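Local coordinates for multidrug resistance protein (Vibrio cholerae, PDB 1YC9) that probably forms the outer membrane exit channel of a multidrug efflux pump and could contribute to resistance against compounds such as puromycin and acriflavine, at residues A24-R29 against L425-I430; Q274-A279 against A336-A341; E381-I386 against L402-S407. The protein carries 1 engineered substitution. All blocks are in the same frame, centred on the assembly; numbering follows the deposited sequence.

Contact 1. Residues A24-R29 against L425-I430; sequences ANWWQR and LDLALI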
loop_
_atom_site.group_PDB
_atom_site.type_symbol
_atom_site.label_atom_id
_atom_site.label_comp_id
_atom_site.label_asym_id
_atom_site.label_seq_id
_atom_site.Cartn_x
_atom_site.Cartn_y
_atom_site.Cartn_z
ATOM N N ALA A 24 -24.588 -17.363 4.082
ATOM C CA ALA A 24 -23.928 -16.996 2.827
ATOM C C ALA A 24 -24.276 -15.552 2.476
ATOM O O ALA A 24 -23.379 -14.763 2.194
ATOM C CB ALA A 24 -24.322 -17.909 1.678
ATOM N N ASN A 25 -25.581 -15.248 2.443
ATOM C CA ASN A 25 -26.097 -13.881 2.327
ATOM C C ASN A 25 -26.431 -13.288 3.694
ATOM O O ASN A 25 -27.550 -12.871 3.959
ATOM C CB ASN A 25 -27.310 -13.839 1.405
ATOM C CG ASN A 25 -27.004 -14.377 0.010
ATOM O OD1 ASN A 25 -25.896 -14.293 -0.470
ATOM N ND2 ASN A 25 -28.015 -14.906 -0.647
ATOM N N TRP A 26 -25.406 -13.193 4.528
ATOM C CA TRP A 26 -25.517 -12.871 5.943
ATOM C C TRP A 26 -26.136 -11.512 6.260
ATOM O O TRP A 26 -26.652 -11.296 7.346
ATOM C CB TRP A 26 -24.123 -13.010 6.607
ATOM C CG TRP A 26 -23.081 -12.228 5.837
ATOM C CD1 TRP A 26 -22.241 -12.707 4.890
ATOM C CD2 TRP A 26 -22.816 -10.797 5.924
ATOM N NE1 TRP A 26 -21.488 -11.676 4.365
ATOM C CE2 TRP A 26 -21.809 -10.498 4.986
ATOM C CE3 TRP A 26 -23.344 -9.752 6.680
ATOM C CZ2 TRP A 26 -21.307 -9.185 4.794
ATOM C CZ3 TRP A 26 -22.855 -8.456 6.490
ATOM C CH2 TRP A 26 -21.850 -8.185 5.559
ATOM N N TRP A 27 -26.049 -10.575 5.319
ATOM C CA TRP A 27 -26.575 -9.225 5.504
ATOM C C TRP A 27 -28.105 -9.222 5.602
ATOM O O TRP A 27 -28.704 -8.278 6.154
ATOM C CB TRP A 27 -26.157 -8.322 4.348
ATOM C CG TRP A 27 -26.448 -8.910 2.996
ATOM C CD1 TRP A 27 -27.605 -8.795 2.279
ATOM C CD2 TRP A 27 -25.557 -9.689 2.199
ATOM N NE1 TRP A 27 -27.484 -9.460 1.085
ATOM C CE2 TRP A 27 -26.239 -10.027 1.015
ATOM C CE3 TRP A 27 -24.242 -10.171 2.379
ATOM C CZ2 TRP A 27 -25.664 -10.805 0.024
ATOM C CZ3 TRP A 27 -23.670 -10.936 1.381
ATOM C CH2 TRP A 27 -24.386 -11.250 0.217
ATOM N N GLN A 28 -28.721 -10.281 5.070
ATOM C CA GLN A 28 -30.174 -10.414 5.139
ATOM C C GLN A 28 -30.688 -10.496 6.561
ATOM O O GLN A 28 -31.845 -10.168 6.802
ATOM C CB GLN A 28 -30.672 -11.607 4.285
ATOM C CG GLN A 28 -30.521 -11.394 2.795
ATOM C CD GLN A 28 -30.846 -12.644 1.984
ATOM O OE1 GLN A 28 -30.998 -13.736 2.537
ATOM N NE2 GLN A 28 -30.903 -12.493 0.702
ATOM N N ARG A 29 -29.852 -10.925 7.500
ATOM C CA ARG A 29 -30.305 -11.027 8.864
ATOM C C ARG A 29 -30.683 -9.685 9.474
ATOM O O ARG A 29 -31.422 -9.660 10.447
ATOM C CB ARG A 29 -29.346 -11.866 9.724
ATOM C CG ARG A 29 -28.345 -11.147 10.592
ATOM C CD ARG A 29 -27.580 -12.118 11.522
ATOM N NE ARG A 29 -27.926 -12.009 12.949
ATOM C CZ ARG A 29 -28.406 -13.001 13.718
ATOM N NH1 ARG A 29 -28.661 -12.770 15.004
ATOM N NH2 ARG A 29 -28.651 -14.217 13.229
ATOM N N LEU A 425 -20.022 -4.052 15.498
ATOM C CA LEU A 425 -19.410 -5.245 16.094
ATOM C C LEU A 425 -19.967 -6.534 15.530
ATOM O O LEU A 425 -19.243 -7.548 15.443
ATOM C CB LEU A 425 -19.491 -5.235 17.613
ATOM C CG LEU A 425 -18.511 -4.236 18.222
ATOM C CD1 LEU A 425 -18.759 -4.149 19.721
ATOM C CD2 LEU A 425 -17.033 -4.595 17.873
ATOM N N ASP A 426 -21.248 -6.533 15.189
ATOM C CA ASP A 426 -21.824 -7.716 14.577
ATOM C C ASP A 426 -21.163 -7.898 13.229
ATOM O O ASP A 426 -20.814 -9.005 12.827
ATOM C CB ASP A 426 -23.351 -7.613 14.457
ATOM C CG ASP A 426 -23.995 -8.977 14.287
ATOM O OD1 ASP A 426 -23.773 -9.826 15.174
ATOM O OD2 ASP A 426 -24.671 -9.280 13.293
ATOM N N LEU A 427 -21.020 -6.806 12.471
ATOM C CA LEU A 427 -20.329 -6.884 11.209
ATOM C C LEU A 427 -18.867 -7.277 11.362
ATOM O O LEU A 427 -18.341 -8.007 10.539
ATOM C CB LEU A 427 -20.463 -5.566 10.426
ATOM C CG LEU A 427 -21.865 -5.091 10.071
ATOM C CD1 LEU A 427 -21.779 -3.622 9.498
ATOM C CD2 LEU A 427 -22.488 -6.007 9.027
ATOM N N ALA A 428 -18.194 -6.797 12.402
ATOM C CA ALA A 428 -16.804 -7.144 12.675
ATOM C C ALA A 428 -16.658 -8.651 12.959
ATOM O O ALA A 428 -15.669 -9.292 12.606
ATOM C CB ALA A 428 -16.318 -6.403 13.846
ATOM N N LEU A 429 -17.677 -9.220 13.573
ATOM C CA LEU A 429 -17.657 -10.652 13.849
ATOM C C LEU A 429 -17.763 -11.412 12.536
ATOM O O LEU A 429 -17.083 -12.421 12.346
ATOM C CB LEU A 429 -18.823 -11.037 14.781
ATOM C CG LEU A 429 -19.008 -12.553 15.074
ATOM C CD1 LEU A 429 -17.819 -13.055 15.835
ATOM C CD2 LEU A 429 -20.294 -12.743 15.899
ATOM N N ILE A 430 -18.672 -10.988 11.665
ATOM C CA ILE A 430 -18.870 -11.660 10.420
ATOM C C ILE A 430 -17.581 -11.607 9.631
ATOM O O ILE A 430 -17.122 -12.605 9.104
ATOM C CB ILE A 430 -20.028 -11.035 9.652
ATOM C CG1 ILE A 430 -21.346 -11.453 10.319
ATOM C CG2 ILE A 430 -20.015 -11.439 8.239
ATOM C CD1 ILE A 430 -22.559 -10.829 9.760
HETATM O O HOH W 1 -27.225 -9.692 14.506
#
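The equatorial region of an outer membrane factor, where the N-terminal segment packs against the helical barrel, is the setting in which Trp26 meets Ile430 and Leu427. Segment 24-29 turns into a 3-10 helix ahead of helix 33-44; segment 425-430 belongs to helix 398-433. The Trp26 indole is sandwiched. Over one face sits Ile430 CG2, 3.8 Å from the centroid of the five-membered ring and 15° off its normal, a CH-pi contact; on the opposite face Trp27 CE3 lies nearer the rim. Ile430 has CG1 beside its backbone N (chi1 -74°), and from there CD1 reaches Trp26 CE3 at 3.4 Å. Farther along the ring, Leu427 CD2 comes within 3.5 Å of Trp26 CZ3. Ser144 and Thr145 of helix 117-183 also touch the Trp26 side chain.

Arg29 and Asp426 are joined through water rather than bonded directly. Asp426 OD2 is hydrogen-bonded to Tyr30 OH and salt-bridged to Arg244, whereas Arg29 NH1 donates to the carbonyl of Thr242. Between Arg29 and Asp426 one water, in the plane of the Arg29 guanidinium, accepts from Arg29 NE at 2.9 Å and makes a weak bond to Asp426 OD2.

Contact 2. Residues Q274-A279 against A336-A341; sequences QQVGIA and ARYQEA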
loop_
_atom_site.group_PDB
_atom_site.type_symbol
_atom_site.label_atom_id
_atom_site.label_comp_id
_atom_site.label_asym_id
_atom_site.label_seq_id
_atom_site.Cartn_x
_atom_site.Cartn_y
_atom_site.Cartn_z
ATOM N N GLN A 274 6.323 -27.160 -3.112
ATOM C CA GLN A 274 6.480 -27.852 -4.389
ATOM C C GLN A 274 7.620 -27.232 -5.193
ATOM O O GLN A 274 8.356 -27.948 -5.880
ATOM C CB GLN A 274 5.200 -27.747 -5.231
ATOM C CG GLN A 274 3.958 -28.570 -4.699
ATOM C CD GLN A 274 4.250 -30.039 -4.503
ATOM O OE1 GLN A 274 3.862 -30.634 -3.506
ATOM N NE2 GLN A 274 4.904 -30.627 -5.454
ATOM N N GLN A 275 7.722 -25.905 -5.150
ATOM C CA GLN A 275 8.792 -25.191 -5.839
ATOM C C GLN A 275 10.191 -25.533 -5.269
ATOM O O GLN A 275 11.183 -25.497 -6.011
ATOM C CB GLN A 275 8.520 -23.689 -5.893
ATOM C CG GLN A 275 7.287 -23.370 -6.704
ATOM C CD GLN A 275 6.748 -21.959 -6.568
ATOM O OE1 GLN A 275 5.952 -21.534 -7.418
ATOM N NE2 GLN A 275 7.101 -21.257 -5.506
ATOM N N VAL A 276 10.265 -25.873 -3.994
ATOM C CA VAL A 276 11.490 -26.361 -3.392
ATOM C C VAL A 276 11.796 -27.692 -4.047
ATOM O O VAL A 276 12.949 -27.980 -4.399
ATOM C CB VAL A 276 11.412 -26.469 -1.834
ATOM C CG1 VAL A 276 12.594 -27.203 -1.271
ATOM C CG2 VAL A 276 11.277 -25.119 -1.213
ATOM N N GLY A 277 10.761 -28.541 -4.207
ATOM C CA GLY A 277 10.970 -29.781 -4.896
ATOM C C GLY A 277 11.477 -29.635 -6.323
ATOM O O GLY A 277 12.317 -30.410 -6.739
ATOM N N ILE A 278 10.920 -28.707 -7.073
ATOM C CA ILE A 278 11.355 -28.437 -8.417
ATOM C C ILE A 278 12.846 -28.115 -8.386
ATOM O O ILE A 278 13.609 -28.590 -9.237
ATOM C CB ILE A 278 10.597 -27.262 -9.011
ATOM C CG1 ILE A 278 9.092 -27.640 -9.288
ATOM C CG2 ILE A 278 11.216 -26.783 -10.305
ATOM C CD1 ILE A 278 8.241 -26.446 -9.581
ATOM N N ALA A 279 13.237 -27.231 -7.467
ATOM C CA ALA A 279 14.636 -26.766 -7.424
ATOM C C ALA A 279 15.584 -27.921 -7.102
ATOM O O ALA A 279 16.695 -28.039 -7.653
ATOM C CB ALA A 279 14.829 -25.639 -6.401
ATOM N N ALA A 336 13.879 -20.139 0.621
ATOM C CA ALA A 336 13.531 -18.860 1.182
ATOM C C ALA A 336 12.060 -18.496 0.903
ATOM O O ALA A 336 11.368 -17.995 1.773
ATOM C CB ALA A 336 14.397 -17.823 0.646
ATOM N N ARG A 337 11.617 -18.740 -0.308
ATOM C CA ARG A 337 10.228 -18.460 -0.642
ATOM C C ARG A 337 9.310 -19.357 0.202
ATOM O O ARG A 337 8.282 -18.860 0.690
ATOM C CB ARG A 337 9.963 -18.635 -2.144
ATOM C CG ARG A 337 8.501 -18.608 -2.512
ATOM C CD ARG A 337 7.745 -17.318 -2.127
ATOM N NE ARG A 337 6.294 -17.509 -2.238
ATOM C CZ ARG A 337 5.355 -17.008 -1.402
ATOM N NH1 ARG A 337 5.655 -16.163 -0.409
ATOM N NH2 ARG A 337 4.055 -17.270 -1.656
ATOM N N TYR A 338 9.664 -20.627 0.386
ATOM C CA TYR A 338 8.871 -21.515 1.259
ATOM C C TYR A 338 8.783 -21.003 2.672
ATOM O O TYR A 338 7.721 -20.967 3.287
ATOM C CB TYR A 338 9.411 -22.923 1.254
ATOM C CG TYR A 338 8.707 -23.819 2.202
ATOM C CD1 TYR A 338 9.348 -24.319 3.302
ATOM C CD2 TYR A 338 7.360 -24.156 2.003
ATOM C CE1 TYR A 338 8.715 -25.128 4.191
ATOM C CE2 TYR A 338 6.710 -24.955 2.908
ATOM C CZ TYR A 338 7.385 -25.453 3.991
ATOM O OH TYR A 338 6.748 -26.269 4.902
ATOM N N GLN A 339 9.930 -20.602 3.206
ATOM C CA GLN A 339 9.996 -20.080 4.553
ATOM C C GLN A 339 9.158 -18.815 4.703
ATOM O O GLN A 339 8.461 -18.657 5.715
ATOM C CB GLN A 339 11.478 -19.860 4.931
ATOM C CG GLN A 339 12.208 -21.159 5.117
ATOM C CD GLN A 339 13.720 -20.988 5.374
ATOM O OE1 GLN A 339 14.158 -20.916 6.525
ATOM N NE2 GLN A 339 14.490 -21.001 4.332
ATOM N N GLU A 340 9.222 -17.922 3.719
ATOM C CA GLU A 340 8.434 -16.744 3.676
ATOM C C GLU A 340 6.941 -17.101 3.677
ATOM O O GLU A 340 6.156 -16.511 4.424
ATOM C CB GLU A 340 8.730 -15.964 2.440
ATOM C CG GLU A 340 7.916 -14.707 2.327
ATOM C CD GLU A 340 8.135 -14.003 1.036
ATOM O OE1 GLU A 340 8.021 -14.658 -0.044
ATOM O OE2 GLU A 340 8.406 -12.804 1.100
ATOM N N ALA A 341 6.579 -18.034 2.813
ATOM C CA ALA A 341 5.159 -18.423 2.688
ATOM C C ALA A 341 4.612 -19.042 3.981
ATOM O O ALA A 341 3.437 -18.792 4.359
ATOM C CB ALA A 341 4.980 -19.339 1.501
HETATM O O HOH W 2 5.692 -19.260 -4.509
#
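Helices 260-281 and 326-391 run in opposite directions past each other here, closest in backbone at Val276 and Tyr338, whose CA atoms are 7.2 Å apart. At that spacing few side-chain atoms meet directly. Val276 CG2 comes to 3.8 Å from Tyr338 CB, and this single apolar touch is made low on the tyrosine, at the root of its side chain. With CG anti to its backbone N (chi1 175°), the tyrosine carries its ring away from residues 274-279 and against Ala273, earlier on the same helix, and the valine methyl meets the ring obliquely.

The second half of the contact is polar and runs through water. Gln275 NE2 donates to a water at 2.6 Å, and Arg337 NE donates to the same water at 2.9 Å, from the edge of its guanidinium and in its plane. That water accepts from both helices, which leaves its protons for partners other than these two donors. The amide comes nitrogen first, Gln275 NE2 4.2 Å from Arg337 CG. Within its own helix the guanidinium is held further: Arg337 NH1 makes a salt bridge with Glu340 OE1 at 2.8 Å, approaching from above the carboxylate plane, and also bonds Gln344, while the methyl of Ala341 lies over one guanidinium face, toward its rim.

Ala54 of the second subunit packs on Ala336, Gln339 and Glu340, and Gln274 and Ile278 turn to helix 117-183. Helix 260-281 leads into strand 286-298 and helix 326-391 follows strand 309-322, so the contact pairs the two helices that flank this antiparallel hairpin.

Contact 3. Residues E381-I386 against L402-S407; sequences EQALHI and LVAEES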
loop_
_atom_site.group_PDB
_atom_site.type_symbol
_atom_site.label_atom_id
_atom_site.label_comp_id
_atom_site.label_asym_id
_atom_site.label_seq_id
_atom_site.Cartn_x
_atom_site.Cartn_y
_atom_site.Cartn_z
ATOM N N GLU A 381 -31.279 13.955 31.664
ATOM C CA GLU A 381 -32.588 14.341 31.189
ATOM C C GLU A 381 -33.413 14.826 32.390
ATOM O O GLU A 381 -34.036 15.862 32.307
ATOM C CB GLU A 381 -33.284 13.178 30.551
ATOM C CG GLU A 381 -34.602 13.554 29.955
ATOM C CD GLU A 381 -35.259 12.400 29.264
ATOM O OE1 GLU A 381 -34.559 11.364 29.047
ATOM O OE2 GLU A 381 -36.467 12.543 28.946
ATOM N N GLN A 382 -33.334 14.101 33.495
ATOM C CA GLN A 382 -33.928 14.581 34.756
ATOM C C GLN A 382 -33.369 15.922 35.189
ATOM O O GLN A 382 -34.112 16.845 35.563
ATOM C CB GLN A 382 -33.736 13.560 35.879
ATOM C CG GLN A 382 -34.571 13.921 37.132
ATOM N N ALA A 383 -32.050 16.074 35.142
ATOM C CA ALA A 383 -31.432 17.327 35.492
ATOM C C ALA A 383 -31.979 18.488 34.693
ATOM O O ALA A 383 -32.257 19.530 35.273
ATOM C CB ALA A 383 -29.917 17.259 35.389
ATOM N N LEU A 384 -32.176 18.288 33.404
ATOM C CA LEU A 384 -32.637 19.323 32.512
ATOM C C LEU A 384 -34.094 19.647 32.820
ATOM O O LEU A 384 -34.460 20.793 32.805
ATOM C CB LEU A 384 -32.570 18.874 31.064
ATOM C CG LEU A 384 -33.093 19.886 30.035
ATOM C CD1 LEU A 384 -32.346 21.193 30.134
ATOM C CD2 LEU A 384 -32.986 19.345 28.645
ATOM N N HIS A 385 -34.892 18.606 32.991
ATOM C CA HIS A 385 -36.324 18.740 33.315
ATOM C C HIS A 385 -36.476 19.562 34.583
ATOM O O HIS A 385 -37.236 20.522 34.595
ATOM C CB HIS A 385 -37.007 17.354 33.414
ATOM C CG HIS A 385 -38.320 17.373 34.154
ATOM N ND1 HIS A 385 -39.542 17.274 33.509
ATOM C CD2 HIS A 385 -38.600 17.504 35.477
ATOM C CE1 HIS A 385 -40.515 17.330 34.409
ATOM N NE2 HIS A 385 -39.972 17.482 35.610
ATOM N N ILE A 386 -35.717 19.254 35.634
ATOM C CA ILE A 386 -35.777 20.017 36.857
ATOM C C ILE A 386 -35.266 21.436 36.630
ATOM O O ILE A 386 -35.835 22.376 37.151
ATOM C CB ILE A 386 -35.010 19.336 37.999
ATOM C CG1 ILE A 386 -35.782 18.127 38.503
ATOM C CG2 ILE A 386 -34.776 20.266 39.130
ATOM C CD1 ILE A 386 -34.925 17.024 38.986
ATOM N N LEU A 402 -28.438 25.618 30.558
ATOM C CA LEU A 402 -27.423 25.418 29.522
ATOM C C LEU A 402 -26.559 24.194 29.819
ATOM O O LEU A 402 -26.290 23.420 28.925
ATOM C CB LEU A 402 -26.578 26.663 29.426
ATOM C CG LEU A 402 -25.362 26.703 28.508
ATOM C CD1 LEU A 402 -25.151 28.119 28.001
ATOM C CD2 LEU A 402 -24.127 26.245 29.232
ATOM N N VAL A 403 -26.124 24.046 31.070
ATOM C CA VAL A 403 -25.224 22.981 31.487
ATOM C C VAL A 403 -25.901 21.645 31.353
ATOM O O VAL A 403 -25.323 20.698 30.824
ATOM C CB VAL A 403 -24.654 23.237 32.891
ATOM C CG1 VAL A 403 -23.947 22.033 33.458
ATOM C CG2 VAL A 403 -23.719 24.443 32.876
ATOM N N ALA A 404 -27.163 21.575 31.774
ATOM C CA ALA A 404 -27.928 20.371 31.630
ATOM C C ALA A 404 -28.219 19.997 30.181
ATOM O O ALA A 404 -28.158 18.853 29.821
ATOM C CB ALA A 404 -29.251 20.493 32.441
ATOM N N GLU A 405 -28.595 20.975 29.359
ATOM C CA GLU A 405 -28.881 20.768 27.956
ATOM C C GLU A 405 -27.640 20.157 27.264
ATOM O O GLU A 405 -27.739 19.228 26.473
ATOM C CB GLU A 405 -29.156 22.130 27.270
ATOM C CG GLU A 405 -30.592 22.578 27.361
ATOM C CD GLU A 405 -30.864 23.824 26.555
ATOM O OE1 GLU A 405 -29.888 24.544 26.254
ATOM O OE2 GLU A 405 -32.037 24.062 26.205
ATOM N N GLU A 406 -26.494 20.721 27.581
ATOM C CA GLU A 406 -25.218 20.333 26.948
ATOM C C GLU A 406 -24.832 18.893 27.359
ATOM O O GLU A 406 -24.467 18.051 26.503
ATOM C CB GLU A 406 -24.160 21.307 27.427
ATOM C CG GLU A 406 -22.763 20.968 26.970
ATOM C CD GLU A 406 -22.334 21.792 25.826
ATOM O OE1 GLU A 406 -23.206 22.197 25.012
ATOM O OE2 GLU A 406 -21.118 22.028 25.775
ATOM N N SER A 407 -24.928 18.631 28.657
ATOM C CA SER A 407 -24.643 17.328 29.229
ATOM C C SER A 407 -25.569 16.292 28.603
ATOM O O SER A 407 -25.093 15.213 28.207
ATOM C CB SER A 407 -24.779 17.367 30.764
ATOM O OG SER A 407 -24.865 16.049 31.292
#
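The carboxylate of Glu405 is the one flat group on the residues that touch here, and its oxygens find their partners outside the pair: the chain of Glu405 meets Leu384 by its CG, while OE2 is hydrogen-bonded to Thr174 and OE1 forms a long, weak ion pair with Arg171. Both of those partners belong to helix 117-183, so the buried acid ties a third helix to the pair.

The pair itself is an antiparallel helical hairpin, helix 326-391 turning back as helix 398-433 in the long alpha-helical barrel of the outer membrane factors. Residues 381-386 fall in a predicted coiled coil. The two short segments approach to 8.4 Å between axes, with an angle of 152° between their directions, and the CA atoms of Leu384 and Ala404 come within 4.9 Å of each other.

That closeness rests on a small side chain. The methyl of Ala404 points into the opposite helix and settles against its backbone, with CB 3.6 Å from Leu384 CA. Ala383 CB flanks the same methyl more loosely, at 4.4 Å from Ala404 CB. Gln194 of the second subunit packs against both Ala383 and Ala404, which places the hairpin at a subunit boundary.

Leu384 fills in beside the methyl. Its CG stands anti to the backbone N (chi1 178°), which swings the branched end across to the partner helix, and the leucine also touches Leu408 one turn farther on. Coming obliquely over the first carbons of the glutamate, Leu384 CD1 lies 3.8 Å from Glu405 N and 3.6 Å from Glu405 CG.

The three contacts are spread along the elongated subunit. Contacts 2 and 3 share helix 326-391 but lie on opposite sides of the chain's centre, their own centres 67 Å apart; contact 1 lies at 37 Å from contact 2 and 38 Å from contact 3, centre to centre. Helix 398-433 supplies one segment to contact 1 and one to contact 3, so the C-terminal helix takes part in both the equatorial packing and the hairpin. In sequence, contact 1 closes a loop that encloses the other two, which follow one another. Contacts 2 and 3 both touch the second subunit. A mercury ion lies about 9 Å from the side chain of Tyr338 in contact 2.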